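Local coordinates for RAI1 (Scheffersomyces stipitis, PDB 5ULJ), which removes the entire NAD cap from the 5' end of NAD-capped RNAs and binds and stimulates the exoribonuclease RAT1, at residues Lys19-Lys24 and Ala336-Gly341; Asn146-Ile151 and Asn386-Thr391; Leu316-Ala321 and Lys330-Thr335; Ser357-Val362 and Arg374-Asn379. All coordinates share one frame; numbering follows the deposited sequence.

Contact 1: residues Lys19-Lys24 and Ala336-Gly341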
# COMPACT_ATOMS: atom_id res chain seq x y z
N LYS A 19 17.17 -2.45 18.06
CA LYS A 19 17.28 -2.17 19.50
C LYS A 19 15.99 -1.59 20.06
O LYS A 19 15.41 -2.12 21.01
CB LYS A 19 18.44 -1.22 19.78
CG LYS A 19 19.80 -1.74 19.34
CD LYS A 19 20.23 -2.94 20.17
CE LYS A 19 21.64 -3.40 19.82
NZ LYS A 19 21.73 -4.00 18.46
N THR A 20 15.55 -0.48 19.47
CA THR A 20 14.25 0.09 19.79
C THR A 20 13.45 0.19 18.50
O THR A 20 13.99 -0.01 17.41
CB THR A 20 14.37 1.49 20.43
OG1 THR A 20 14.81 2.43 19.45
CG2 THR A 20 15.35 1.46 21.59
N THR A 21 12.16 0.47 18.62
CA THR A 21 11.32 0.62 17.44
C THR A 21 11.70 1.89 16.68
O THR A 21 11.53 1.96 15.46
CB THR A 21 9.83 0.64 17.81
OG1 THR A 21 9.60 1.62 18.83
CG2 THR A 21 9.39 -0.72 18.33
N ALA A 22 12.23 2.87 17.41
CA ALA A 22 12.80 4.09 16.84
C ALA A 22 11.88 4.77 15.82
O ALA A 22 12.20 4.83 14.63
CB ALA A 22 14.15 3.78 16.20
N LEU A 23 10.75 5.28 16.30
CA LEU A 23 9.72 5.82 15.42
C LEU A 23 9.98 7.25 14.98
O LEU A 23 10.63 8.03 15.68
CB LEU A 23 8.35 5.75 16.11
CG LEU A 23 7.51 4.50 15.87
CD1 LEU A 23 8.35 3.26 16.01
CD2 LEU A 23 6.33 4.45 16.83
N LYS A 24 9.47 7.59 13.80
CA LYS A 24 9.54 8.95 13.27
C LYS A 24 8.16 9.36 12.75
O LYS A 24 7.38 8.52 12.31
CB LYS A 24 10.58 9.05 12.15
CG LYS A 24 11.98 8.59 12.55
CD LYS A 24 12.57 9.48 13.63
CE LYS A 24 13.92 8.95 14.10
NZ LYS A 24 13.80 7.60 14.70
N ALA A 336 7.14 -6.98 15.04
CA ALA A 336 7.15 -6.82 13.59
C ALA A 336 7.90 -5.56 13.19
O ALA A 336 8.67 -5.55 12.22
CB ALA A 336 5.73 -6.78 13.04
N LEU A 337 7.69 -4.49 13.95
CA LEU A 337 8.33 -3.21 13.67
C LEU A 337 9.84 -3.27 13.91
O LEU A 337 10.61 -2.64 13.19
CB LEU A 337 7.70 -2.12 14.53
CG LEU A 337 8.02 -0.66 14.20
CD1 LEU A 337 7.93 -0.43 12.70
CD2 LEU A 337 7.04 0.22 14.94
N LYS A 338 10.24 -4.03 14.92
CA LYS A 338 11.66 -4.21 15.22
C LYS A 338 12.34 -5.02 14.12
O LYS A 338 13.49 -4.76 13.76
CB LYS A 338 11.85 -4.90 16.57
CG LYS A 338 11.54 -4.01 17.77
CD LYS A 338 11.91 -4.69 19.07
CE LYS A 338 11.83 -3.72 20.24
NZ LYS A 338 12.31 -4.34 21.51
N TRP A 339 11.62 -6.00 13.58
CA TRP A 339 12.10 -6.77 12.44
C TRP A 339 12.26 -5.86 11.23
O TRP A 339 13.28 -5.91 10.54
CB TRP A 339 11.14 -7.91 12.12
CG TRP A 339 11.15 -8.33 10.67
CD1 TRP A 339 10.22 -8.03 9.73
CD2 TRP A 339 12.14 -9.13 10.02
NE1 TRP A 339 10.56 -8.59 8.52
CE2 TRP A 339 11.74 -9.27 8.67
CE3 TRP A 339 13.33 -9.74 10.43
CZ2 TRP A 339 12.49 -10.00 7.74
CZ3 TRP A 339 14.07 -10.45 9.51
CH2 TRP A 339 13.65 -10.58 8.18
N TYR A 340 11.25 -5.03 10.98
CA TYR A 340 11.26 -4.08 9.87
C TYR A 340 12.46 -3.14 9.95
O TYR A 340 13.15 -2.90 8.95
CB TYR A 340 9.96 -3.29 9.84
CG TYR A 340 9.87 -2.25 8.75
CD1 TYR A 340 9.85 -2.62 7.41
CD2 TYR A 340 9.80 -0.90 9.05
CE1 TYR A 340 9.77 -1.67 6.40
CE2 TYR A 340 9.71 0.06 8.06
CZ TYR A 340 9.70 -0.33 6.74
OH TYR A 340 9.61 0.62 5.75
N GLY A 341 12.70 -2.61 11.14
CA GLY A 341 13.83 -1.73 11.37
C GLY A 341 15.16 -2.40 11.09
O GLY A 341 16.08 -1.79 10.55

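Contact 2: residues Asn146-Ile151 and Asn386-Thr391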
# COMPACT_ATOMS: atom_id res chain seq x y z
N ASN A 146 11.48 -1.79 -5.79
CA ASN A 146 10.25 -2.15 -6.47
C ASN A 146 10.09 -3.66 -6.55
O ASN A 146 11.07 -4.40 -6.47
CB ASN A 146 10.22 -1.54 -7.88
CG ASN A 146 8.85 -1.64 -8.53
OD1 ASN A 146 7.83 -1.65 -7.85
ND2 ASN A 146 8.83 -1.72 -9.86
N SER A 147 8.85 -4.12 -6.70
CA SER A 147 8.61 -5.53 -6.99
C SER A 147 9.04 -5.81 -8.42
O SER A 147 9.18 -4.89 -9.22
CB SER A 147 7.13 -5.88 -6.78
OG SER A 147 6.29 -5.06 -7.57
N ASP A 148 9.25 -7.08 -8.74
CA ASP A 148 9.69 -7.45 -10.09
C ASP A 148 8.49 -7.78 -10.97
O ASP A 148 7.72 -8.69 -10.66
CB ASP A 148 10.66 -8.62 -10.04
CG ASP A 148 11.27 -8.93 -11.39
OD1 ASP A 148 12.17 -8.18 -11.82
OD2 ASP A 148 10.84 -9.92 -12.03
N GLU A 149 8.34 -7.04 -12.07
CA GLU A 149 7.19 -7.18 -12.96
C GLU A 149 6.99 -8.60 -13.48
O GLU A 149 5.89 -9.14 -13.41
CB GLU A 149 7.32 -6.22 -14.15
CG GLU A 149 6.96 -4.78 -13.83
CD GLU A 149 6.98 -3.89 -15.06
OE1 GLU A 149 6.64 -2.70 -14.94
OE2 GLU A 149 7.32 -4.39 -16.15
N GLU A 150 8.06 -9.19 -14.00
CA GLU A 150 7.97 -10.52 -14.59
C GLU A 150 7.65 -11.58 -13.54
O GLU A 150 6.89 -12.51 -13.80
CB GLU A 150 9.26 -10.87 -15.33
CG GLU A 150 9.64 -9.88 -16.41
CD GLU A 150 10.18 -10.55 -17.66
OE1 GLU A 150 9.38 -11.12 -18.42
OE2 GLU A 150 11.41 -10.50 -17.88
N ILE A 151 8.23 -11.43 -12.35
CA ILE A 151 7.95 -12.34 -11.25
C ILE A 151 6.50 -12.19 -10.79
O ILE A 151 5.79 -13.18 -10.61
CB ILE A 151 8.90 -12.11 -10.06
CG1 ILE A 151 10.28 -12.69 -10.38
CG2 ILE A 151 8.35 -12.74 -8.80
CD1 ILE A 151 11.27 -12.59 -9.23
N ASN A 386 16.37 1.08 -17.23
CA ASN A 386 15.89 1.67 -18.47
C ASN A 386 14.42 1.40 -18.74
O ASN A 386 14.06 0.95 -19.83
CB ASN A 386 16.73 1.18 -19.65
CG ASN A 386 18.19 1.59 -19.53
OD1 ASN A 386 18.54 2.74 -19.81
ND2 ASN A 386 19.04 0.65 -19.14
N GLY A 387 13.57 1.67 -17.76
CA GLY A 387 12.14 1.52 -17.95
C GLY A 387 11.34 1.03 -16.75
O GLY A 387 10.42 1.70 -16.30
N GLU A 388 11.69 -0.15 -16.25
CA GLU A 388 10.90 -0.79 -15.20
C GLU A 388 10.96 -0.03 -13.87
O GLU A 388 9.95 0.10 -13.18
CB GLU A 388 11.34 -2.24 -14.99
CG GLU A 388 10.58 -2.95 -13.89
CD GLU A 388 10.62 -4.46 -14.03
OE1 GLU A 388 10.89 -4.95 -15.14
OE2 GLU A 388 10.38 -5.16 -13.02
N MET A 389 12.14 0.45 -13.52
CA MET A 389 12.28 1.22 -12.29
C MET A 389 12.70 2.65 -12.60
O MET A 389 11.90 3.57 -12.49
CB MET A 389 13.27 0.54 -11.34
CG MET A 389 12.74 -0.78 -10.78
SD MET A 389 13.88 -1.65 -9.68
CE MET A 389 13.96 -0.49 -8.31
N LEU A 390 13.96 2.84 -13.00
CA LEU A 390 14.42 4.16 -13.43
C LEU A 390 13.89 4.46 -14.83
O LEU A 390 13.80 3.57 -15.67
CB LEU A 390 15.94 4.24 -13.41
CG LEU A 390 16.64 4.04 -12.06
CD1 LEU A 390 18.15 4.16 -12.23
CD2 LEU A 390 16.12 5.02 -11.03
N THR A 391 13.55 5.72 -15.07
CA THR A 391 13.08 6.15 -16.38
C THR A 391 14.03 7.17 -16.99
O THR A 391 14.79 7.82 -16.28
CB THR A 391 11.66 6.76 -16.32
OG1 THR A 391 11.68 7.91 -15.47
CG2 THR A 391 10.67 5.74 -15.78
O HOH W 1 11.23 -3.77 -10.73
O HOH W 2 10.85 -7.70 -14.25

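Contact 3: residues Leu316-Ala321 and Lys330-Thr335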
# COMPACT_ATOMS: atom_id res chain seq x y z
N LEU A 316 -5.18 -4.02 20.91
CA LEU A 316 -6.34 -4.86 20.62
C LEU A 316 -5.91 -6.28 20.28
O LEU A 316 -6.49 -7.25 20.77
CB LEU A 316 -7.16 -4.28 19.47
CG LEU A 316 -8.14 -3.15 19.79
CD1 LEU A 316 -8.81 -2.65 18.52
CD2 LEU A 316 -9.18 -3.62 20.80
N ILE A 317 -4.89 -6.39 19.44
CA ILE A 317 -4.36 -7.69 19.03
C ILE A 317 -3.70 -8.41 20.20
O ILE A 317 -3.95 -9.60 20.43
CB ILE A 317 -3.35 -7.54 17.88
CG1 ILE A 317 -4.04 -7.00 16.63
CG2 ILE A 317 -2.68 -8.87 17.58
CD1 ILE A 317 -3.12 -6.83 15.45
N LYS A 318 -2.87 -7.69 20.94
CA LYS A 318 -2.14 -8.27 22.07
C LYS A 318 -3.08 -8.80 23.15
O LYS A 318 -2.82 -9.85 23.73
CB LYS A 318 -1.19 -7.23 22.67
CG LYS A 318 -0.27 -7.78 23.74
CD LYS A 318 0.66 -6.70 24.28
CE LYS A 318 1.64 -7.26 25.30
NZ LYS A 318 2.51 -8.31 24.71
N ASN A 319 -4.16 -8.07 23.41
CA ASN A 319 -5.09 -8.43 24.47
C ASN A 319 -6.18 -9.40 24.02
O ASN A 319 -7.01 -9.82 24.83
CB ASN A 319 -5.74 -7.17 25.05
CG ASN A 319 -4.77 -6.33 25.85
OD1 ASN A 319 -3.82 -6.85 26.44
ND2 ASN A 319 -5.01 -5.03 25.88
N ASN A 320 -6.18 -9.75 22.74
CA ASN A 320 -7.20 -10.64 22.20
C ASN A 320 -7.11 -12.04 22.79
O ASN A 320 -6.05 -12.66 22.80
CB ASN A 320 -7.10 -10.72 20.67
CG ASN A 320 -8.24 -11.50 20.05
OD1 ASN A 320 -9.30 -11.65 20.65
ND2 ASN A 320 -8.03 -11.99 18.84
N ALA A 321 -8.24 -12.54 23.28
CA ALA A 321 -8.29 -13.85 23.93
C ALA A 321 -8.36 -14.98 22.90
O ALA A 321 -9.22 -15.86 22.99
CB ALA A 321 -9.48 -13.93 24.87
N LYS A 330 2.07 -15.81 18.10
CA LYS A 330 1.20 -14.70 18.47
C LYS A 330 1.65 -13.40 17.80
O LYS A 330 2.80 -13.00 17.93
CB LYS A 330 1.16 -14.53 19.98
CG LYS A 330 0.40 -13.30 20.46
CD LYS A 330 -1.07 -13.38 20.09
CE LYS A 330 -1.83 -12.17 20.61
NZ LYS A 330 -3.28 -12.24 20.28
N ILE A 331 0.72 -12.75 17.10
CA ILE A 331 1.02 -11.51 16.40
C ILE A 331 1.40 -10.39 17.36
O ILE A 331 0.65 -10.07 18.29
CB ILE A 331 -0.17 -11.05 15.54
CG1 ILE A 331 -0.43 -12.05 14.40
CG2 ILE A 331 0.07 -9.66 14.97
CD1 ILE A 331 -1.58 -11.66 13.50
N ASN A 332 2.56 -9.78 17.12
CA ASN A 332 3.03 -8.67 17.93
C ASN A 332 3.51 -7.53 17.03
O ASN A 332 4.51 -7.66 16.33
CB ASN A 332 4.16 -9.13 18.86
CG ASN A 332 4.53 -8.09 19.90
OD1 ASN A 332 4.75 -6.92 19.59
ND2 ASN A 332 4.60 -8.51 21.16
N CYS A 333 2.79 -6.41 17.06
CA CYS A 333 3.09 -5.28 16.18
C CYS A 333 4.46 -4.67 16.48
O CYS A 333 5.16 -4.24 15.56
CB CYS A 333 2.00 -4.21 16.31
SG CYS A 333 0.37 -4.73 15.74
N THR A 334 4.83 -4.64 17.75
CA THR A 334 6.13 -4.10 18.15
C THR A 334 7.27 -4.96 17.63
O THR A 334 8.27 -4.45 17.11
CB THR A 334 6.23 -3.98 19.68
OG1 THR A 334 5.25 -3.05 20.16
CG2 THR A 334 7.61 -3.49 20.09
N THR A 335 7.11 -6.28 17.75
CA THR A 335 8.09 -7.23 17.25
C THR A 335 8.26 -7.09 15.74
O THR A 335 9.38 -7.08 15.23
CB THR A 335 7.69 -8.68 17.59
OG1 THR A 335 7.71 -8.86 19.01
CG2 THR A 335 8.66 -9.67 16.96

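Contact 4: residues Ser357-Val362 and Arg374-Asn379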
# COMPACT_ATOMS: atom_id res chain seq x y z
N SER A 357 26.48 0.21 -11.05
CA SER A 357 26.71 -0.78 -12.10
C SER A 357 26.00 -2.10 -11.80
O SER A 357 26.02 -3.02 -12.61
CB SER A 357 28.20 -1.04 -12.28
OG SER A 357 28.76 -1.65 -11.13
N LYS A 358 25.37 -2.18 -10.63
CA LYS A 358 24.74 -3.42 -10.19
C LYS A 358 23.27 -3.25 -9.82
O LYS A 358 22.80 -2.14 -9.55
CB LYS A 358 25.49 -4.00 -8.99
CG LYS A 358 26.91 -4.47 -9.30
CD LYS A 358 27.63 -4.87 -8.03
CE LYS A 358 28.94 -5.59 -8.34
NZ LYS A 358 29.85 -4.75 -9.16
N ALA A 359 22.55 -4.37 -9.82
CA ALA A 359 21.18 -4.42 -9.32
C ALA A 359 21.06 -5.59 -8.35
O ALA A 359 21.69 -6.63 -8.54
CB ALA A 359 20.19 -4.55 -10.46
N TYR A 360 20.25 -5.42 -7.31
CA TYR A 360 20.12 -6.45 -6.28
C TYR A 360 18.68 -6.93 -6.15
O TYR A 360 17.74 -6.26 -6.58
CB TYR A 360 20.61 -5.93 -4.94
CG TYR A 360 22.09 -5.60 -4.91
CD1 TYR A 360 22.55 -4.35 -5.31
CD2 TYR A 360 23.02 -6.53 -4.48
CE1 TYR A 360 23.90 -4.04 -5.28
CE2 TYR A 360 24.37 -6.24 -4.45
CZ TYR A 360 24.80 -4.99 -4.85
OH TYR A 360 26.14 -4.69 -4.83
N ARG A 361 18.51 -8.10 -5.55
CA ARG A 361 17.19 -8.62 -5.25
C ARG A 361 17.11 -9.17 -3.83
O ARG A 361 17.90 -10.03 -3.44
CB ARG A 361 16.78 -9.70 -6.24
CG ARG A 361 15.40 -10.28 -5.97
CD ARG A 361 14.86 -11.02 -7.18
NE ARG A 361 14.68 -10.13 -8.32
CZ ARG A 361 14.54 -10.55 -9.58
NH1 ARG A 361 14.56 -11.84 -9.85
NH2 ARG A 361 14.39 -9.66 -10.55
N VAL A 362 16.16 -8.65 -3.07
CA VAL A 362 15.87 -9.16 -1.73
C VAL A 362 14.74 -10.17 -1.83
O VAL A 362 13.69 -9.88 -2.39
CB VAL A 362 15.48 -8.03 -0.77
CG1 VAL A 362 15.39 -8.56 0.65
CG2 VAL A 362 16.49 -6.90 -0.85
N ARG A 374 20.93 -10.73 -2.80
CA ARG A 374 21.89 -11.18 -3.80
C ARG A 374 21.98 -10.22 -4.98
O ARG A 374 21.02 -9.54 -5.32
CB ARG A 374 21.52 -12.58 -4.30
CG ARG A 374 20.33 -12.63 -5.26
CD ARG A 374 19.95 -14.07 -5.58
NE ARG A 374 19.05 -14.15 -6.73
CZ ARG A 374 17.73 -14.08 -6.65
NH1 ARG A 374 17.13 -13.91 -5.48
NH2 ARG A 374 16.99 -14.17 -7.75
N GLU A 375 23.16 -10.17 -5.58
CA GLU A 375 23.36 -9.42 -6.81
C GLU A 375 22.76 -10.19 -7.97
O GLU A 375 23.02 -11.38 -8.14
CB GLU A 375 24.85 -9.16 -7.05
CG GLU A 375 25.15 -8.43 -8.35
CD GLU A 375 26.64 -8.26 -8.59
OE1 GLU A 375 27.43 -8.50 -7.66
OE2 GLU A 375 27.02 -7.88 -9.72
N LEU A 376 21.93 -9.51 -8.77
CA LEU A 376 21.33 -10.14 -9.94
C LEU A 376 22.38 -10.31 -11.03
O LEU A 376 23.13 -9.38 -11.33
CB LEU A 376 20.15 -9.31 -10.44
CG LEU A 376 18.95 -9.25 -9.49
CD1 LEU A 376 18.02 -8.11 -9.84
CD2 LEU A 376 18.21 -10.58 -9.50
N MET A 377 22.44 -11.50 -11.62
CA MET A 377 23.52 -11.84 -12.54
C MET A 377 23.04 -12.17 -13.95
O MET A 377 23.80 -12.74 -14.75
CB MET A 377 24.31 -13.03 -11.98
CG MET A 377 24.89 -12.80 -10.59
SD MET A 377 26.16 -11.52 -10.54
CE MET A 377 26.88 -11.81 -8.93
N GLY A 378 21.80 -11.83 -14.26
CA GLY A 378 21.26 -12.10 -15.58
C GLY A 378 21.07 -10.83 -16.39
O GLY A 378 20.36 -10.83 -17.40
N ASN A 379 21.72 -9.76 -15.94
CA ASN A 379 21.58 -8.43 -16.52
C ASN A 379 20.14 -7.93 -16.49
O ASN A 379 19.67 -7.28 -17.42
CB ASN A 379 22.10 -8.40 -17.96
CG ASN A 379 23.33 -7.52 -18.10
OD1 ASN A 379 23.25 -6.31 -17.96
ND2 ASN A 379 24.47 -8.14 -18.38
O HOH W 3 23.50 -6.74 -11.31
O HOH W 4 14.55 -14.18 -8.04

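Contact 1: residues Lys19-Lys24 and Ala336-Gly341
L23 and L337 meet methyl to methyl, L23 CD1 lying 3.5 Å from L337 CD2, closer than ordinary van der Waals contact. The same L337 methyl also packs against T21, whose CB is 4.0 Å away, so one branch of the leucine serves two residues of the loop. In L337 a CG anti to the backbone N (chi1 -168°) is held out toward the loop, and chi2 near 45° leaves CD2 as the methyl that meets it. L23, with chi1 at -92°, off the usual staggered values, offers CD1. The segment 19-24 belongs to the irregular connection between strands 10-12 and 27-34, and it runs over one side of helix 333-350 at the protein surface. F284 of helix 266-286 touches both leucines and extends the apolar patch. T21 turns its methyl, not its hydroxyl, to the helix: CG2 sits 4.0 Å from K338 CG. Beyond CG the lysine is fully extended and runs past the loop, bringing NZ to 3.8 Å from K19 O, an approach too long for a firm bond. The backbones of K338 and A18 are hydrogen-bonded just outside the loop segment.

Contact 2: residues Asn146-Ile151 and Asn386-Thr391
E388 OE2 is gripped by the backbone of E149 and by water 1, with a second water close by. E149 N donates to E388 OE2 over 2.9 Å in a nearly straight bond (171° at the hydrogen), arriving from above the carboxylate plane. Water 1 donates to the same oxygen and to S147 O, while water 2 lies within bonding reach of OE2 and accepts from E150 N. The glutamate gets there by an extended chain, CG anti to the backbone N (chi1 178°). Its carboxylate stacks on that of E149, the planes 14° apart, with E149 OE2 3.8 Å from E388 OE1. R383 forms a salt bridge to E388 OE1 and another to E149 OE2, which probably offsets this pairing of like charges. The E149 bond falls at the first turn of helix 149-166, just after strand 142-147, within the RAI1-like PD-(D/E)XK nuclease fold. D148 is the N-cap there, its OD2 accepting from I151 N at 3.0 Å, and the N-terminal end of the helix, with its backbone N-H groups, would probably favour the carboxylates gathered round it. D148 OD1, 3.7 Å from E388 OE2, forms a salt bridge with R361 and accepts a hydrogen bond from N135. A glutamine in place of E388 would probably leave R383 without one of its carboxylate mates and weaken the hold on E149 N. Beside this polar cluster the M389 chain bends at its end, placing CE 3.9 Å from N146 CB. N146 ND2 is hydrogen-bonded to S85 O, and the N146 side chain lies about 4 Å from that of Y114, a substrate-binding residue.

Contact 3: residues Leu316-Ala321 and Lys330-Thr335
K330 reaches across to the end of helix 313-318 and donates from NZ to I317 O at 2.7 Å. From CB the chain sets out with CG anti to the backbone N; a bend at chi2 (64°) then turns CD toward the helix, and from there the chain runs straight through CE to NZ. CE passes 3.3 Å from I317 O and 4.0 Å from K318 O, and NZ closes on the I317 carbonyl. N320 N also donates to I317 O, from the other face of the carbonyl plane, so the oxygen is held on two sides at the last turn of the helix. The contact thus joins the C-terminal end of helix 313-318 to the start of helix 333-350, where N332 is the N-cap: its OD1 accepts from T335 N at 3.1 Å, the donor lying above the amide plane. An alanine in place of N332 would probably leave T335 N without its capping acceptor and let the first turn of the helix fray. Next to the lysine bond, I317 CG2 packs 3.9 Å from I331 CG2, and I317 CD1 lies 4.1 Å from C333 SG. F277 of helix 266-286 touches both I331 and C333, backing the apolar side.

Contact 4: residues Ser357-Val362 and Arg374-Asn379
R361 N donates to R374 O at 2.9 Å, and R374 N returns a longer bond to R361 O, making this an antiparallel hydrogen-bonded pair. Y360 and E375 follow as the non-hydrogen-bonded pair, and L376 N continues the ladder by donating to A359 O at 2.9 Å. Around this backbone frame the side chains sort by face. On that of R361 and R374, L376 CD2 sits 3.6 Å above the centre of the R361 guanidinium, covering one face. The two arginines run side by side with their guanidinium planes 84° apart; R361 NH1 is 4.0 Å from R374 NH2, and water 4 accepts from R361 NH1. R361 reaches this place by a chain bent at chi3 (-63°), and its position is set from further out by a hydrogen bond from NE to N135, with D148 as a second partner. On the other face Y360 CE2 packs 3.9 Å from E375 CB, while the K358 chain crosses that of E375 obliquely, K358 CE 3.3 Å from E375 OE2, with the charged ends too far apart for a salt bridge. Together these pairings build the beta hairpin of strands 359-365 and 370-375. Strand 132-139 pairs with strand 359-365, and helix 380-388 packs on A359 through N381 and L384.

Contact 2 is the buried one, contact 1 lies at the surface, and contacts 3 and 4 are partly buried. Contacts 1 and 3 share helix 333-350: contact 3 takes its first turn and the approach to it, contact 1 the turns that follow, and they touch where T21 CG2 meets T334 CG2. Contacts 2 and 4 meet through the salt bridge from D148 OD1 to R361 NH2, which ties the helix 149-166 cap to the hairpin. Chemistry follows place: apolar packing without a cross-segment hydrogen bond in contact 1, a lysine-to-carbonyl bond beside isoleucines in contact 3, carboxylates, arginine and waters in contact 2, and strand pairing in contact 4.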